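Local coordinates for ankyrin-repeat protein (Cryptosporidium parvum, PDB 2W4S) that probably binds RNA through a C-terminal domain of the kind found in PHAX, a transport factor for small nuclear and nucleolar RNAs, at residues K74-A78 with E79-T83; K31-S35 with Q36-Q40; D4-E7 with S8-N12. One frame throughout, in Å; residues are numbered along the deposited sequence.

In the fold
All three contacts are local, formed within one continuous run of chain, and each marks a different event in an all-helical domain: contact 3 starts helix 6-18, contact 2 bends helix 24-50, and contact 1 ends helix 65-78. Contacts 1 and 3 lie at the surface, their centres about 23 Å apart, whereas contact 2 is partly buried and touches both: I33 meets L76 and I82 of contact 1, and S35 and L39 pack on V10 of contact 3. Backbone bonds dominate throughout, but contact 1 adds an apolar cluster and a water, contact 2 a serine hydroxyl, and contact 3 a methionine–valine pair. Contacts 2 and 3 also reach the second subunit.

Contact 1 of 3, residues K74-A78 with E79-T83; sequences KQLVA and EDQIT
With chi1 at -80°, I82 turns CG1 opposite its own carbonyl carbon and extends CD1 onto L76, 3.8 Å from L76 CB. L76, with a similar first torsion and an extended second one, sets CD1 3.9 Å from I82 CD1. V77 has CG1 anti to the backbone N and therefore offers its other methyl, CG2, to I82 CG2 at 3.9 Å. Two isoleucine branches thus meet successive residues of the last helical turn. E79, bent at chi2, brings its carboxylate back beside Q75 and crosses the amide there steeply, the two planes 76° apart.

Q81 N donates to L76 O at 2.7 Å, fairly straight at 157° and almost in line with the carbonyl; I82 N adds a weak bond to the same oxygen. D80 N reaches V77 O at 3.1 Å from above the carbonyl plane, while E79 N keeps the helical bond to Q75 O, 3.0 Å away. A water donates both to A78 O (2.8 Å) and to D80 OD2 (2.7 Å), tying the last helical carbonyl to the carboxylate.

I82 is buried, with W87 of helix 84-91 and I33 of helix 24-50 also packing on it, and T83, at the N-cap of helix 84-91, bonds E86 N through OG1. The positive phi of D80, together with the Q81-to-L76 and D80-to-V77 bonds, defines a Schellman motif, here ending helix 65-78.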
ATOM      1  N   LYS C  74      14.834  -0.201  11.022  1.00 32.57           N
ATOM      2  CA  LYS C  74      15.918  -0.145  11.961  1.00 33.08           C
ATOM      3  C   LYS C  74      15.389  -0.218  13.387  1.00 33.77           C
ATOM      4  O   LYS C  74      16.083  -0.727  14.280  1.00 33.62           O
ATOM      5  CB  LYS C  74      16.747   1.121  11.763  1.00 32.83           C
ATOM      6  CG  LYS C  74      17.914   1.220  12.749  1.00 35.76           C
ATOM      7  CD  LYS C  74      18.834   2.396  12.438  1.00 40.12           C
ATOM      8  CE  LYS C  74      20.129   2.285  13.227  1.00 42.32           C
ATOM      9  NZ  LYS C  74      20.713   3.648  13.478  1.00 44.76           N
ATOM     10  N   GLN C  75      14.162   0.279  13.596  1.00 34.02           N
ATOM     11  CA  GLN C  75      13.488   0.122  14.875  1.00 34.69           C
ATOM     12  C   GLN C  75      13.145  -1.338  15.152  1.00 34.43           C
ATOM     13  O   GLN C  75      13.091  -1.752  16.319  1.00 34.86           O
ATOM     14  CB  GLN C  75      12.247   1.024  14.997  1.00 34.85           C
ATOM     15  CG  GLN C  75      12.605   2.477  15.304  1.00 37.08           C
ATOM     16  CD  GLN C  75      13.638   2.594  16.435  1.00 40.27           C
ATOM     17  OE1 GLN C  75      14.822   2.864  16.200  1.00 41.26           O
ATOM     18  NE2 GLN C  75      13.188   2.378  17.667  1.00 42.51           N
ATOM     19  N   LEU C  76      12.979  -2.131  14.099  1.00 33.92           N
ATOM     20  CA  LEU C  76      12.737  -3.557  14.301  1.00 34.04           C
ATOM     21  C   LEU C  76      13.980  -4.256  14.860  1.00 33.46           C
ATOM     22  O   LEU C  76      13.873  -5.176  15.684  1.00 33.20           O
ATOM     23  CB  LEU C  76      12.198  -4.231  13.032  1.00 34.60           C
ATOM     24  CG  LEU C  76      10.780  -3.850  12.549  1.00 34.29           C
ATOM     25  CD1 LEU C  76      10.415  -4.739  11.374  1.00 35.32           C
ATOM     26  CD2 LEU C  76       9.718  -4.028  13.604  1.00 35.24           C
ATOM     27  N   VAL C  77      15.158  -3.780  14.461  1.00 33.17           N
ATOM     28  CA  VAL C  77      16.429  -4.304  14.974  1.00 32.65           C
ATOM     29  C   VAL C  77      16.624  -3.885  16.461  1.00 33.37           C
ATOM     30  O   VAL C  77      17.109  -4.657  17.281  1.00 32.60           O
ATOM     31  CB  VAL C  77      17.637  -3.832  14.101  1.00 32.42           C
ATOM     32  CG1 VAL C  77      18.905  -4.514  14.531  1.00 32.64           C
ATOM     33  CG2 VAL C  77      17.415  -4.110  12.628  1.00 31.28           C
ATOM     34  N   ALA C  78      16.222  -2.657  16.789  1.00 34.53           N
ATOM     35  CA  ALA C  78      16.377  -2.113  18.130  1.00 35.40           C
ATOM     36  C   ALA C  78      15.508  -2.883  19.115  1.00 36.43           C
ATOM     37  O   ALA C  78      15.903  -3.125  20.270  1.00 36.64           O
ATOM     38  CB  ALA C  78      16.010  -0.639  18.130  1.00 35.13           C
ATOM     39  N   GLU C  79      14.326  -3.287  18.639  1.00 37.39           N
ATOM     40  CA  GLU C  79      13.392  -4.066  19.458  1.00 38.31           C
ATOM     41  C   GLU C  79      13.600  -5.564  19.373  1.00 37.28           C
ATOM     42  O   GLU C  79      12.728  -6.322  19.818  1.00 37.29           O
ATOM     43  CB  GLU C  79      11.949  -3.756  19.058  1.00 39.00           C
ATOM     44  CG  GLU C  79      11.400  -2.549  19.744  1.00 43.62           C
ATOM     45  CD  GLU C  79      10.813  -1.613  18.741  1.00 52.60           C
ATOM     46  OE1 GLU C  79      10.206  -2.104  17.731  1.00 57.01           O
ATOM     47  OE2 GLU C  79      10.957  -0.374  18.938  1.00 57.47           O
ATOM     48  N   ASP C  80      14.725  -5.980  18.781  1.00 36.16           N
ATOM     49  CA  ASP C  80      15.107  -7.396  18.672  1.00 35.30           C
ATOM     50  C   ASP C  80      14.166  -8.226  17.796  1.00 34.08           C
ATOM     51  O   ASP C  80      13.959  -9.400  18.054  1.00 33.42           O
ATOM     52  CB  ASP C  80      15.266  -8.039  20.076  1.00 35.17           C
ATOM     53  CG  ASP C  80      16.411  -7.404  20.894  1.00 37.18           C
ATOM     54  OD1 ASP C  80      17.512  -7.214  20.322  1.00 38.21           O
ATOM     55  OD2 ASP C  80      16.218  -7.106  22.114  1.00 38.36           O
ATOM     56  N   GLN C  81      13.597  -7.610  16.765  1.00 34.09           N
ATOM     57  CA  GLN C  81      12.635  -8.300  15.887  1.00 34.00           C
ATOM     58  C   GLN C  81      13.325  -8.891  14.668  1.00 33.78           C
ATOM     59  O   GLN C  81      12.910  -9.911  14.130  1.00 34.11           O
ATOM     60  CB  GLN C  81      11.519  -7.349  15.447  1.00 34.20           C
ATOM     61  CG  GLN C  81      10.477  -7.052  16.508  1.00 35.55           C
ATOM     62  CD  GLN C  81       9.960  -8.307  17.142  1.00 38.55           C
ATOM     63  OE1 GLN C  81       9.342  -9.146  16.472  1.00 40.38           O
ATOM     64  NE2 GLN C  81      10.234  -8.476  18.441  1.00 38.71           N
ATOM     65  N   ILE C  82      14.394  -8.226  14.257  1.00 33.69           N
ATOM     66  CA  ILE C  82      15.247  -8.621  13.139  1.00 33.43           C
ATOM     67  C   ILE C  82      16.608  -8.783  13.804  1.00 32.46           C
ATOM     68  O   ILE C  82      16.945  -7.956  14.629  1.00 33.01           O
ATOM     69  CB  ILE C  82      15.273  -7.484  12.083  1.00 32.70           C
ATOM     70  CG1 ILE C  82      14.027  -7.541  11.241  1.00 33.41           C
ATOM     71  CG2 ILE C  82      16.467  -7.555  11.161  1.00 34.51           C
ATOM     72  CD1 ILE C  82      13.848  -6.305  10.348  1.00 34.44           C
ATOM     73  N   THR C  83      17.371  -9.830  13.470  1.00 31.90           N
ATOM     74  CA  THR C  83      18.743  -9.998  13.999  1.00 31.56           C
ATOM     75  C   THR C  83      19.715  -9.062  13.284  1.00 31.35           C
ATOM     76  O   THR C  83      19.396  -8.525  12.223  1.00 31.26           O
ATOM     77  CB  THR C  83      19.297 -11.414  13.780  1.00 31.64           C
ATOM     78  OG1 THR C  83      19.497 -11.620  12.375  1.00 31.84           O
ATOM     79  CG2 THR C  83      18.371 -12.493  14.365  1.00 31.53           C
TER
HETATM   80  O   HOH W   1      15.214  -4.608  22.603  1.00 31.26           O

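Contact 2 of 3, residues K31-S35 with Q36-Q40; sequences KTIGS and QRSLQ
A sharp bend in helix 24-50 brings I33 and G34 up against R37 and S38, and the axes of the short segments on its two sides diverge by 69°. The carbonyl of G34 takes two bonds from one residue: S38 N, 3.1 Å from G34 O, approaches close to the carbonyl plane, whereas S38 OG, at 3.0 Å from the same oxygen, sits above that plane. Having OG beside the backbone N (chi1 -71°) lets the buried serine use both donors on a single acceptor. One residue on, L39 N bonds S35 O at 3.0 Å, so the regular i to i+4 pattern is running just past the bend.

The bend falls at G34, whose positive phi and extended psi make a conformation that residues with a CB seldom adopt. Ahead of it, I33 has CG1 wedged between its own backbone N and carbonyl carbon (chi1 67°). From there CG1 lies 3.9 Å from R37 CB and 3.6 Å from S38 OG, and R37 runs its CD past I33 O at 3.5 Å. S38 also packs on I14 of helix 6-18, while L39 touches M6 of the second subunit and Q40 touches I9 of that subunit.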
ATOM      1  N   LYS C  31      11.584 -11.316   2.195  1.00 37.13           N
ATOM      2  CA  LYS C  31      12.224 -12.613   2.419  1.00 37.70           C
ATOM      3  C   LYS C  31      12.539 -12.826   3.897  1.00 37.09           C
ATOM      4  O   LYS C  31      12.414 -13.945   4.409  1.00 37.59           O
ATOM      5  CB  LYS C  31      13.504 -12.759   1.583  1.00 37.77           C
ATOM      6  CG  LYS C  31      13.270 -13.291   0.168  1.00 39.68           C
ATOM      7  CD  LYS C  31      14.541 -13.234  -0.710  1.00 39.68           C
ATOM      8  CE  LYS C  31      14.160 -12.994  -2.200  1.00 42.23           C
ATOM      9  NZ  LYS C  31      15.274 -12.368  -2.998  1.00 43.12           N
ATOM     10  N   THR C  32      12.924 -11.754   4.583  1.00 36.15           N
ATOM     11  CA  THR C  32      13.263 -11.818   6.005  1.00 35.15           C
ATOM     12  C   THR C  32      12.079 -11.764   6.999  1.00 35.22           C
ATOM     13  O   THR C  32      11.969 -12.638   7.879  1.00 34.31           O
ATOM     14  CB  THR C  32      14.266 -10.731   6.359  1.00 35.00           C
ATOM     15  OG1 THR C  32      15.389 -10.832   5.475  1.00 35.54           O
ATOM     16  CG2 THR C  32      14.730 -10.887   7.805  1.00 34.39           C
ATOM     17  N   ILE C  33      11.214 -10.742   6.908  1.00 34.93           N
ATOM     18  CA  ILE C  33      10.090 -10.657   7.871  1.00 34.52           C
ATOM     19  C   ILE C  33       8.724 -11.165   7.368  1.00 34.36           C
ATOM     20  O   ILE C  33       7.779 -11.203   8.153  1.00 34.37           O
ATOM     21  CB  ILE C  33       9.955  -9.251   8.510  1.00 34.83           C
ATOM     22  CG1 ILE C  33       9.523  -8.197   7.465  1.00 35.18           C
ATOM     23  CG2 ILE C  33      11.269  -8.849   9.203  1.00 35.33           C
ATOM     24  CD1 ILE C  33       9.639  -6.755   7.948  1.00 34.17           C
ATOM     25  N   GLY C  34       8.625 -11.570   6.094  1.00 33.89           N
ATOM     26  CA  GLY C  34       7.332 -11.991   5.510  1.00 35.17           C
ATOM     27  C   GLY C  34       6.489 -10.832   4.949  1.00 36.29           C
ATOM     28  O   GLY C  34       6.667  -9.671   5.348  1.00 36.32           O
ATOM     29  N   SER C  35       5.573 -11.126   4.025  1.00 36.78           N
ATOM     30  CA  SER C  35       4.793 -10.059   3.383  1.00 37.79           C
ATOM     31  C   SER C  35       3.836  -9.380   4.356  1.00 38.09           C
ATOM     32  O   SER C  35       3.559  -8.187   4.236  1.00 37.84           O
ATOM     33  CB  SER C  35       4.056 -10.548   2.128  1.00 37.75           C
ATOM     34  OG  SER C  35       3.134 -11.555   2.440  1.00 37.98           O
ATOM     35  N   GLN C  36       3.376 -10.152   5.332  1.00 38.58           N
ATOM     36  CA  GLN C  36       2.554  -9.647   6.408  1.00 39.26           C
ATOM     37  C   GLN C  36       3.236  -8.526   7.205  1.00 39.62           C
ATOM     38  O   GLN C  36       2.688  -7.439   7.294  1.00 40.50           O
ATOM     39  CB  GLN C  36       2.119 -10.798   7.306  1.00 39.92           C
ATOM     40  CG  GLN C  36       0.850 -10.557   8.090  1.00 41.51           C
ATOM     41  CD  GLN C  36       0.189 -11.858   8.511  1.00 43.77           C
ATOM     42  OE1 GLN C  36      -0.398 -12.570   7.689  1.00 44.22           O
ATOM     43  NE2 GLN C  36       0.280 -12.176   9.797  1.00 45.13           N
ATOM     44  N   ARG C  37       4.422  -8.749   7.769  1.00 39.89           N
ATOM     45  CA  ARG C  37       5.070  -7.699   8.591  1.00 39.98           C
ATOM     46  C   ARG C  37       5.587  -6.530   7.736  1.00 38.91           C
ATOM     47  O   ARG C  37       5.574  -5.378   8.178  1.00 38.55           O
ATOM     48  CB  ARG C  37       6.173  -8.284   9.515  1.00 39.92           C
ATOM     49  CG  ARG C  37       5.641  -9.272  10.592  1.00 40.85           C
ATOM     50  CD  ARG C  37       6.767 -10.058  11.273  1.00 42.71           C
ATOM     51  NE  ARG C  37       7.148  -9.531  12.595  1.00 48.06           N
ATOM     52  CZ  ARG C  37       6.912 -10.163  13.753  1.00 50.21           C
ATOM     53  NH1 ARG C  37       6.305 -11.356  13.766  1.00 50.92           N
ATOM     54  NH2 ARG C  37       7.287  -9.612  14.909  1.00 50.60           N
ATOM     55  N   SER C  38       6.027  -6.842   6.516  1.00 38.36           N
ATOM     56  CA  SER C  38       6.387  -5.847   5.505  1.00 37.99           C
ATOM     57  C   SER C  38       5.266  -4.817   5.230  1.00 38.66           C
ATOM     58  O   SER C  38       5.516  -3.606   5.221  1.00 38.38           O
ATOM     59  CB  SER C  38       6.750  -6.551   4.215  1.00 37.53           C
ATOM     60  OG  SER C  38       7.980  -7.213   4.361  1.00 37.16           O
ATOM     61  N   LEU C  39       4.037  -5.298   5.034  1.00 38.74           N
ATOM     62  CA  LEU C  39       2.909  -4.406   4.787  1.00 39.30           C
ATOM     63  C   LEU C  39       2.617  -3.507   5.976  1.00 39.02           C
ATOM     64  O   LEU C  39       2.364  -2.311   5.795  1.00 39.19           O
ATOM     65  CB  LEU C  39       1.646  -5.171   4.365  1.00 39.70           C
ATOM     66  CG  LEU C  39       1.249  -5.240   2.885  1.00 40.68           C
ATOM     67  CD1 LEU C  39      -0.116  -5.910   2.745  1.00 41.74           C
ATOM     68  CD2 LEU C  39       1.217  -3.863   2.221  1.00 39.98           C
ATOM     69  N   GLN C  40       2.670  -4.076   7.176  1.00 38.82           N
ATOM     70  CA  GLN C  40       2.540  -3.309   8.438  1.00 39.26           C
ATOM     71  C   GLN C  40       3.572  -2.203   8.554  1.00 37.91           C
ATOM     72  O   GLN C  40       3.262  -1.128   9.066  1.00 38.38           O
ATOM     73  CB  GLN C  40       2.645  -4.203   9.676  1.00 38.69           C
ATOM     74  CG  GLN C  40       1.379  -4.970  10.023  1.00 40.81           C
ATOM     75  CD  GLN C  40       1.538  -5.888  11.256  1.00 42.45           C
ATOM     76  OE1 GLN C  40       0.985  -7.003  11.307  1.00 45.96           O
ATOM     77  NE2 GLN C  40       2.299  -5.418  12.250  1.00 46.88           N
TER

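Contact 3 of 3, residues D4-E7 with S8-N12; sequences DTME and SIVLN
E7, S8 and M6 carry most of this contact, which forms the first turns of helix 6-18. E7 joins the following turn through its carbonyl: L11 N donates to E7 O at 2.8 Å with an N-H...O angle of 159°, and L11 CB lies 3.1 Å from E7 O, a tight approach. The side chain of E7 takes another course, extended beyond CG, and its OE1 lies 2.9 Å from D4 OD1, a close approach of two acceptors that may disfavour full charge on both.

S8 adjoins E7 and faces back over the D4 carbonyl, just ahead of the helix. Its OG, turned beside the backbone N by chi1 of -56°, passes D4 O at 3.8 Å, a loose approach and not a bond. Its own carbonyl is engaged further along, with N12 N 3.0 Å from S8 O.

M6 contributes both backbone and side chain. V10 N reaches M6 O at 3.0 Å from above the carbonyl plane, and a bend at chi2 (44°) carries the sulfur forward along the helix until M6 SD rests 3.8 Å from V10 CG2. T5 occupies the N-cap position, but its side chain makes no capping bond; the bond from I9 N to T5 O is weak at 3.3 Å, and the placement of that oxygen is less certain.

V10 is buried where it meets S35 and L39 of helix 24-50, and L11 reaches I26 and I30 of the same helix. Elsewhere the turn faces the second subunit, with M6 packing on M6 of that subunit, I9 on its Q36 and N12 on its E43. Helix 6-18 thus packs on helix 24-50 by V10 and L11 and shares the subunit interface with it.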
ATOM      1  N   ASP C   4       4.246 -16.692  -2.503  1.00 54.60           N
ATOM      2  CA  ASP C   4       5.088 -15.914  -3.464  1.00 54.81           C
ATOM      3  C   ASP C   4       4.353 -15.617  -4.777  1.00 54.01           C
ATOM      4  O   ASP C   4       4.896 -15.781  -5.874  1.00 54.77           O
ATOM      5  CB  ASP C   4       6.438 -16.597  -3.725  1.00 54.86           C
ATOM      6  CG  ASP C   4       7.506 -15.613  -4.213  1.00 56.53           C
ATOM      7  OD1 ASP C   4       8.297 -15.116  -3.361  1.00 57.58           O
ATOM      8  OD2 ASP C   4       7.541 -15.327  -5.437  1.00 56.03           O
ATOM      9  N   THR C   5       3.101 -15.222  -4.655  1.00 52.57           N
ATOM     10  CA  THR C   5       2.455 -14.496  -5.726  1.00 51.36           C
ATOM     11  C   THR C   5       1.794 -13.317  -5.030  1.00 50.40           C
ATOM     12  O   THR C   5       1.734 -12.220  -5.577  1.00 50.32           O
ATOM     13  CB  THR C   5       1.517 -15.386  -6.594  1.00 51.24           C
ATOM     14  OG1 THR C   5       1.108 -14.658  -7.762  1.00 50.91           O
ATOM     15  CG2 THR C   5       0.303 -15.892  -5.813  1.00 51.37           C
ATOM     16  N   MET C   6       1.368 -13.566  -3.789  1.00 49.26           N
ATOM     17  CA  MET C   6       0.983 -12.539  -2.830  1.00 48.11           C
ATOM     18  C   MET C   6       2.210 -11.736  -2.421  1.00 47.08           C
ATOM     19  O   MET C   6       2.098 -10.592  -1.976  1.00 47.04           O
ATOM     20  CB  MET C   6       0.341 -13.180  -1.589  1.00 48.62           C
ATOM     21  CG  MET C   6      -0.037 -12.210  -0.439  1.00 49.42           C
ATOM     22  SD  MET C   6      -0.860 -10.690  -0.987  1.00 52.00           S
ATOM     23  CE  MET C   6      -2.193 -10.538   0.201  1.00 51.05           C
ATOM     24  N   GLU C   7       3.384 -12.332  -2.573  1.00 45.54           N
ATOM     25  CA  GLU C   7       4.596 -11.632  -2.213  1.00 44.51           C
ATOM     26  C   GLU C   7       5.090 -10.747  -3.341  1.00 42.98           C
ATOM     27  O   GLU C   7       5.647  -9.693  -3.067  1.00 43.35           O
ATOM     28  CB  GLU C   7       5.674 -12.589  -1.707  1.00 44.58           C
ATOM     29  CG  GLU C   7       5.333 -13.212  -0.348  1.00 45.47           C
ATOM     30  CD  GLU C   7       6.391 -14.184   0.125  1.00 46.19           C
ATOM     31  OE1 GLU C   7       6.954 -14.891  -0.745  1.00 48.76           O
ATOM     32  OE2 GLU C   7       6.661 -14.246   1.358  1.00 47.96           O
ATOM     33  N   SER C   8       4.877 -11.160  -4.592  1.00 40.96           N
ATOM     34  CA  SER C   8       5.136 -10.290  -5.743  1.00 39.41           C
ATOM     35  C   SER C   8       4.315  -9.009  -5.618  1.00 37.86           C
ATOM     36  O   SER C   8       4.796  -7.906  -5.897  1.00 38.04           O
ATOM     37  CB  SER C   8       4.741 -10.972  -7.062  1.00 39.45           C
ATOM     38  OG  SER C   8       5.392 -12.210  -7.213  1.00 40.28           O
ATOM     39  N   ILE C   9       3.074  -9.177  -5.190  1.00 35.49           N
ATOM     40  CA  ILE C   9       2.124  -8.092  -5.096  1.00 33.30           C
ATOM     41  C   ILE C   9       2.469  -7.165  -3.948  1.00 32.23           C
ATOM     42  O   ILE C   9       2.478  -5.942  -4.110  1.00 32.35           O
ATOM     43  CB  ILE C   9       0.699  -8.656  -5.014  1.00 33.25           C
ATOM     44  CG1 ILE C   9       0.376  -9.352  -6.341  1.00 31.96           C
ATOM     45  CG2 ILE C   9      -0.300  -7.562  -4.743  1.00 32.48           C
ATOM     46  CD1 ILE C   9      -0.519 -10.521  -6.216  1.00 30.40           C
ATOM     47  N   VAL C  10       2.785  -7.740  -2.794  1.00 30.78           N
ATOM     48  CA  VAL C  10       3.215  -6.933  -1.661  1.00 29.31           C
ATOM     49  C   VAL C  10       4.487  -6.168  -2.056  1.00 28.72           C
ATOM     50  O   VAL C  10       4.576  -4.954  -1.851  1.00 28.29           O
ATOM     51  CB  VAL C  10       3.373  -7.799  -0.395  1.00 29.26           C
ATOM     52  CG1 VAL C  10       3.903  -6.992   0.775  1.00 27.35           C
ATOM     53  CG2 VAL C  10       2.022  -8.402  -0.031  1.00 29.24           C
ATOM     54  N   LEU C  11       5.419  -6.882  -2.683  1.00 27.89           N
ATOM     55  CA  LEU C  11       6.650  -6.318  -3.207  1.00 28.07           C
ATOM     56  C   LEU C  11       6.445  -5.063  -4.007  1.00 28.09           C
ATOM     57  O   LEU C  11       7.021  -4.020  -3.656  1.00 28.63           O
ATOM     58  CB  LEU C  11       7.396  -7.344  -4.072  1.00 28.26           C
ATOM     59  CG  LEU C  11       8.710  -6.930  -4.748  1.00 28.70           C
ATOM     60  CD1 LEU C  11       9.682  -6.376  -3.742  1.00 29.24           C
ATOM     61  CD2 LEU C  11       9.315  -8.123  -5.453  1.00 29.25           C
ATOM     62  N   ASN C  12       5.644  -5.174  -5.075  1.00 27.51           N
ATOM     63  CA  ASN C  12       5.327  -4.055  -5.960  1.00 27.49           C
ATOM     64  C   ASN C  12       4.537  -2.957  -5.284  1.00 27.99           C
ATOM     65  O   ASN C  12       4.826  -1.787  -5.494  1.00 29.15           O
ATOM     66  CB  ASN C  12       4.573  -4.514  -7.223  1.00 26.58           C
ATOM     67  CG  ASN C  12       5.411  -5.403  -8.103  1.00 25.32           C
ATOM     68  OD1 ASN C  12       6.617  -5.528  -7.908  1.00 26.38           O
ATOM     69  ND2 ASN C  12       4.779  -6.043  -9.066  1.00 22.54           N
TER